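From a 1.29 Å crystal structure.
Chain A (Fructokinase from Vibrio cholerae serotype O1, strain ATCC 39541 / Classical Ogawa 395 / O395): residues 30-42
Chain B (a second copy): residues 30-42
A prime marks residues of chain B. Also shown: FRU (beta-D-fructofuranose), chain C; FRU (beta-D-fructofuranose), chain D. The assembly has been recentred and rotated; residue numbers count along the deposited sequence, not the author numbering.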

# COMPACT_ATOMS: atom_id res chain seq x y z
N ASP A 30 -5.83 4.17 6.31
CA ASP A 30 -6.86 4.39 5.32
C ASP A 30 -6.49 5.63 4.50
O ASP A 30 -6.34 6.74 5.03
N LEU A 31 -6.35 5.45 3.20
CA LEU A 31 -6.07 6.54 2.27
C LEU A 31 -7.41 7.00 1.71
O LEU A 31 -8.07 6.28 0.97
N ILE A 32 -7.82 8.19 2.12
CA ILE A 32 -9.17 8.67 1.85
C ILE A 32 -9.09 9.88 0.92
O ILE A 32 -8.45 10.87 1.26
N PRO A 33 -9.74 9.78 -0.25
CA PRO A 33 -9.69 10.90 -1.20
C PRO A 33 -10.09 12.22 -0.57
O PRO A 33 -11.07 12.30 0.18
N ASP A 34 -9.32 13.26 -0.88
CA ASP A 34 -9.62 14.61 -0.41
C ASP A 34 -9.01 15.56 -1.43
O ASP A 34 -7.90 16.05 -1.25
N GLY A 35 -9.76 15.78 -2.50
CA GLY A 35 -9.25 16.46 -3.68
C GLY A 35 -8.95 15.39 -4.70
O GLY A 35 -8.76 14.23 -4.35
N GLN A 36 -8.91 15.78 -5.97
CA GLN A 36 -8.79 14.80 -7.05
C GLN A 36 -7.42 14.13 -7.11
O GLN A 36 -7.30 13.01 -7.62
N GLN A 37 -6.39 14.79 -6.58
CA GLN A 37 -5.04 14.26 -6.67
C GLN A 37 -4.44 13.85 -5.32
O GLN A 37 -3.27 13.50 -5.29
N HIS A 38 -5.20 13.93 -4.24
CA HIS A 38 -4.67 13.69 -2.91
C HIS A 38 -5.46 12.67 -2.13
O HIS A 38 -6.67 12.56 -2.28
N TYR A 39 -4.75 11.95 -1.27
CA TYR A 39 -5.36 11.17 -0.20
C TYR A 39 -5.02 11.79 1.14
O TYR A 39 -3.87 12.17 1.38
N LEU A 40 -6.00 11.82 2.04
CA LEU A 40 -5.74 12.00 3.45
C LEU A 40 -5.12 10.72 3.97
O LEU A 40 -5.57 9.63 3.62
N LYS A 41 -4.12 10.87 4.82
CA LYS A 41 -3.51 9.74 5.52
C LYS A 41 -4.25 9.59 6.84
O LYS A 41 -3.97 10.30 7.80
N CYS A 42 -5.22 8.69 6.90
CA CYS A 42 -6.09 8.58 8.07
C CYS A 42 -5.81 7.28 8.85
O CYS A 42 -5.73 6.18 8.28
N ASP B 30 3.35 6.24 -6.41
CA ASP B 30 4.17 6.92 -5.42
C ASP B 30 3.27 7.87 -4.63
O ASP B 30 2.63 8.78 -5.18
N LEU B 31 3.22 7.67 -3.33
CA LEU B 31 2.48 8.53 -2.42
C LEU B 31 3.46 9.56 -1.87
O LEU B 31 4.37 9.23 -1.12
N ILE B 32 3.29 10.80 -2.30
CA ILE B 32 4.27 11.84 -2.04
C ILE B 32 3.66 12.90 -1.14
O ILE B 32 2.63 13.49 -1.49
N PRO B 33 4.27 13.13 0.02
CA PRO B 33 3.72 14.12 0.95
C PRO B 33 3.48 15.47 0.30
O PRO B 33 4.32 15.97 -0.45
N ASP B 34 2.33 16.05 0.60
CA ASP B 34 1.99 17.38 0.11
C ASP B 34 1.01 17.98 1.10
O ASP B 34 -0.20 17.91 0.92
N GLY B 35 1.58 18.52 2.17
CA GLY B 35 0.81 18.93 3.34
C GLY B 35 1.02 17.86 4.38
O GLY B 35 1.38 16.73 4.05
N GLN B 36 0.80 18.21 5.64
CA GLN B 36 1.13 17.30 6.74
C GLN B 36 0.21 16.08 6.82
O GLN B 36 0.60 15.04 7.35
N GLN B 37 -1.00 16.20 6.28
CA GLN B 37 -1.97 15.11 6.38
C GLN B 37 -2.32 14.46 5.05
O GLN B 37 -3.20 13.62 5.02
N HIS B 38 -1.67 14.86 3.96
CA HIS B 38 -2.03 14.37 2.64
C HIS B 38 -0.85 13.81 1.87
O HIS B 38 0.28 14.26 2.02
N TYR B 39 -1.16 12.83 1.03
CA TYR B 39 -0.26 12.39 -0.02
C TYR B 39 -0.84 12.76 -1.38
O TYR B 39 -2.03 12.58 -1.61
N LEU B 40 0.03 13.21 -2.28
CA LEU B 40 -0.28 13.23 -3.69
C LEU B 40 -0.25 11.81 -4.19
O LEU B 40 0.63 11.04 -3.82
N LYS B 41 -1.21 11.47 -5.04
CA LYS B 41 -1.24 10.18 -5.71
C LYS B 41 -0.51 10.35 -7.03
O LYS B 41 -1.07 10.84 -8.00
N CYS B 42 0.76 9.98 -7.08
CA CYS B 42 1.60 10.25 -8.25
C CYS B 42 1.93 8.96 -9.01
O CYS B 42 2.36 7.95 -8.41

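Two-fold interfaces built on paired β-strands tend to place apolar side chains near the axis and spend their polar groups farther out, and this fructokinase dimer is a compact example. On one side of the sheet Leu31 (m, t) points toward the partner and meets its own copy, CD1 of Leu31 lying 3.8 Å from CD1 of Leu31′. The other methyl serves the neighbouring aromatic ring: Leu31 CD2 is 4.1 Å from Tyr39′ CD2, and symmetry repeats the contact. Tyr39 (chi1 m) sits in register with Tyr39′, where the strands are joined by reciprocal bonds from Tyr39 N to Tyr39′ O and from Tyr39′ N to Tyr39 O, each 2.8 Å. Its ring then reaches outward, so that Tyr39 OH lies 3.6 Å from CD of Lys41′. Lys41 extends in t through chi1 and chi2 before turning to p at chi3, and this contact uses its aliphatic chain rather than its amine.

The opposite face carries His38 and Leu40, and here the packing passes from apolar to polar. Leu40′ (m, t) sets CD2 over one face of the His38 ring, 3.7 Å from the ring centroid, a CH-π contact. The same methyl of Leu40′ also packs 3.8 Å from CG of Gln37, whose t, t chain lies at the exposed margin. Because His38 adopts m, its imidazole tip reaches the partner's loop: NE2 of His38 donates to OD2 of Asp34′ at 2.8 Å and 176°, an almost linear bond made at the ring edge. Asp34 (t) is well placed for the reciprocal bond, its OD1 being satisfied elsewhere in the structure.

Asp30 takes no part in the contact; its carboxylate instead binds fructose, accepting from O3 at OD1 and from O4 at OD2, both at 2.6 Å.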

# COMPACT_ATOMS: atom_id res chain seq x y z
CB ASP A 30 -8.23 4.64 5.97
CG ASP A 30 -8.85 3.40 6.60
OD1 ASP A 30 -8.60 2.27 6.13
OD2 ASP A 30 -9.66 3.59 7.54
CB LEU A 31 -5.14 6.03 1.18
CG LEU A 31 -3.76 5.59 1.65
CD1 LEU A 31 -3.02 4.86 0.54
CD2 LEU A 31 -2.94 6.76 2.16
CB ILE A 32 -9.90 9.03 3.15
CG1 ILE A 32 -9.96 7.77 4.04
CG2 ILE A 32 -11.30 9.56 2.85
CD1 ILE A 32 -10.80 7.94 5.30
CB PRO A 33 -10.71 10.50 -2.26
CG PRO A 33 -10.70 8.99 -2.21
CD PRO A 33 -10.55 8.67 -0.77
CB ASP A 34 -9.03 14.83 0.98
CG ASP A 34 -9.60 16.04 1.68
OD1 ASP A 34 -10.84 16.21 1.66
OD2 ASP A 34 -8.80 16.80 2.25
CB GLN A 36 -9.11 15.46 -8.39
CG GLN A 36 -8.25 16.68 -8.73
CD GLN A 36 -8.60 17.28 -10.09
OE1 GLN A 36 -9.77 17.30 -10.49
NE2 GLN A 36 -7.59 17.75 -10.81
CB GLN A 37 -4.11 15.27 -7.34
CG GLN A 37 -2.85 14.65 -7.93
CD GLN A 37 -2.01 15.63 -8.74
OE1 GLN A 37 -2.42 16.78 -8.97
NE2 GLN A 37 -0.84 15.18 -9.19
CB HIS A 38 -4.70 14.96 -2.07
CG HIS A 38 -3.77 16.03 -2.51
ND1 HIS A 38 -4.09 16.93 -3.50
CD2 HIS A 38 -2.53 16.36 -2.08
CE1 HIS A 38 -3.09 17.78 -3.66
NE2 HIS A 38 -2.13 17.46 -2.80
CB TYR A 39 -4.81 9.74 -0.19
CG TYR A 39 -5.24 8.89 -1.34
CD1 TYR A 39 -6.55 8.46 -1.47
CD2 TYR A 39 -4.32 8.49 -2.30
CE1 TYR A 39 -6.93 7.67 -2.54
CE2 TYR A 39 -4.70 7.71 -3.35
CZ TYR A 39 -6.00 7.31 -3.47
OH TYR A 39 -6.37 6.53 -4.54
CB LEU A 40 -7.04 12.22 4.20
CG LEU A 40 -7.64 13.62 4.13
CD1 LEU A 40 -9.08 13.57 4.61
CD2 LEU A 40 -6.81 14.58 4.97
CB LYS A 41 -2.04 10.02 5.78
CG LYS A 41 -1.32 8.89 6.47
CD LYS A 41 0.10 9.24 6.84
CE LYS A 41 0.19 10.00 8.13
NZ LYS A 41 1.59 10.42 8.35
CB CYS A 42 -7.55 8.55 7.64
SG CYS A 42 -8.10 10.11 6.96
CB ASP B 30 5.28 7.74 -6.09
CG ASP B 30 6.39 6.90 -6.70
OD1 ASP B 30 6.67 5.79 -6.21
OD2 ASP B 30 7.03 7.42 -7.65
CB LEU B 31 1.87 7.67 -1.31
CG LEU B 31 0.84 6.66 -1.77
CD1 LEU B 31 0.51 5.69 -0.64
CD2 LEU B 31 -0.42 7.32 -2.29
CB ILE B 32 4.78 12.47 -3.36
CG1 ILE B 32 5.39 11.36 -4.22
CG2 ILE B 32 5.78 13.58 -3.07
CD1 ILE B 32 6.08 11.86 -5.49
CB PRO B 33 4.81 14.24 2.02
CG PRO B 33 5.48 12.89 2.00
CD PRO B 33 5.50 12.51 0.56
CB ASP B 34 1.37 17.28 -1.29
CG ASP B 34 1.34 18.61 -2.01
OD1 ASP B 34 2.36 19.32 -2.00
OD2 ASP B 34 0.28 18.92 -2.60
CB GLN B 36 1.11 18.06 8.07
CG GLN B 36 -0.20 18.76 8.39
CD GLN B 36 -0.17 19.48 9.73
OE1 GLN B 36 0.86 20.04 10.13
NE2 GLN B 36 -1.29 19.46 10.45
CB GLN B 37 -3.26 15.61 7.04
CG GLN B 37 -4.10 14.50 7.65
CD GLN B 37 -5.30 15.01 8.45
OE1 GLN B 37 -5.46 16.22 8.65
NE2 GLN B 37 -6.15 14.08 8.91
CB HIS B 38 -2.57 15.51 1.77
CG HIS B 38 -3.89 16.05 2.20
ND1 HIS B 38 -4.01 17.01 3.17
CD2 HIS B 38 -5.14 15.78 1.77
CE1 HIS B 38 -5.29 17.32 3.32
NE2 HIS B 38 -5.99 16.59 2.48
CB TYR B 39 -0.10 10.87 -0.01
CG TYR B 39 0.66 10.32 1.16
CD1 TYR B 39 2.02 10.53 1.29
CD2 TYR B 39 0.01 9.56 2.13
CE1 TYR B 39 2.71 10.02 2.37
CE2 TYR B 39 0.70 9.06 3.19
CZ TYR B 39 2.04 9.30 3.31
OH TYR B 39 2.72 8.78 4.39
CB LEU B 40 0.78 14.00 -4.45
CG LEU B 40 0.69 15.52 -4.41
CD1 LEU B 40 1.99 16.12 -4.89
CD2 LEU B 40 -0.48 15.99 -5.27
CB LYS B 41 -2.68 9.76 -5.97
CG LYS B 41 -2.81 8.41 -6.64
CD LYS B 41 -4.23 8.07 -7.01
CE LYS B 41 -4.65 8.69 -8.31
NZ LYS B 41 -6.09 8.43 -8.53
CB CYS B 42 2.91 10.90 -7.82
SG CYS B 42 2.69 12.55 -7.18
C1 FRU C . -10.50 -2.81 7.95
C2 FRU C . -11.24 -1.52 7.61
C3 FRU C . -10.45 -0.23 7.68
C4 FRU C . -11.41 0.78 8.22
C5 FRU C . -12.31 -0.08 9.04
C6 FRU C . -13.74 0.41 9.11
O1 FRU C . -10.13 -2.84 9.29
O2 FRU C . -11.74 -1.69 6.32
O3 FRU C . -9.95 0.03 6.40
O4 FRU C . -10.81 1.74 9.02
O5 FRU C . -12.29 -1.40 8.52
O6 FRU C . -14.54 -0.45 9.88
C1 FRU D . 10.67 2.09 -7.94
C2 FRU D . 10.75 3.58 -7.63
C3 FRU D . 9.46 4.37 -7.72
C4 FRU D . 9.87 5.69 -8.29
C5 FRU D . 11.06 5.32 -9.09
C6 FRU D . 12.11 6.40 -9.18
O1 FRU D . 10.36 1.87 -9.28
O2 FRU D . 11.26 3.68 -6.34
O3 FRU D . 8.89 4.40 -6.44
O4 FRU D . 8.90 6.27 -9.10
O5 FRU D . 11.63 4.15 -8.55
O6 FRU D . 13.22 5.99 -9.93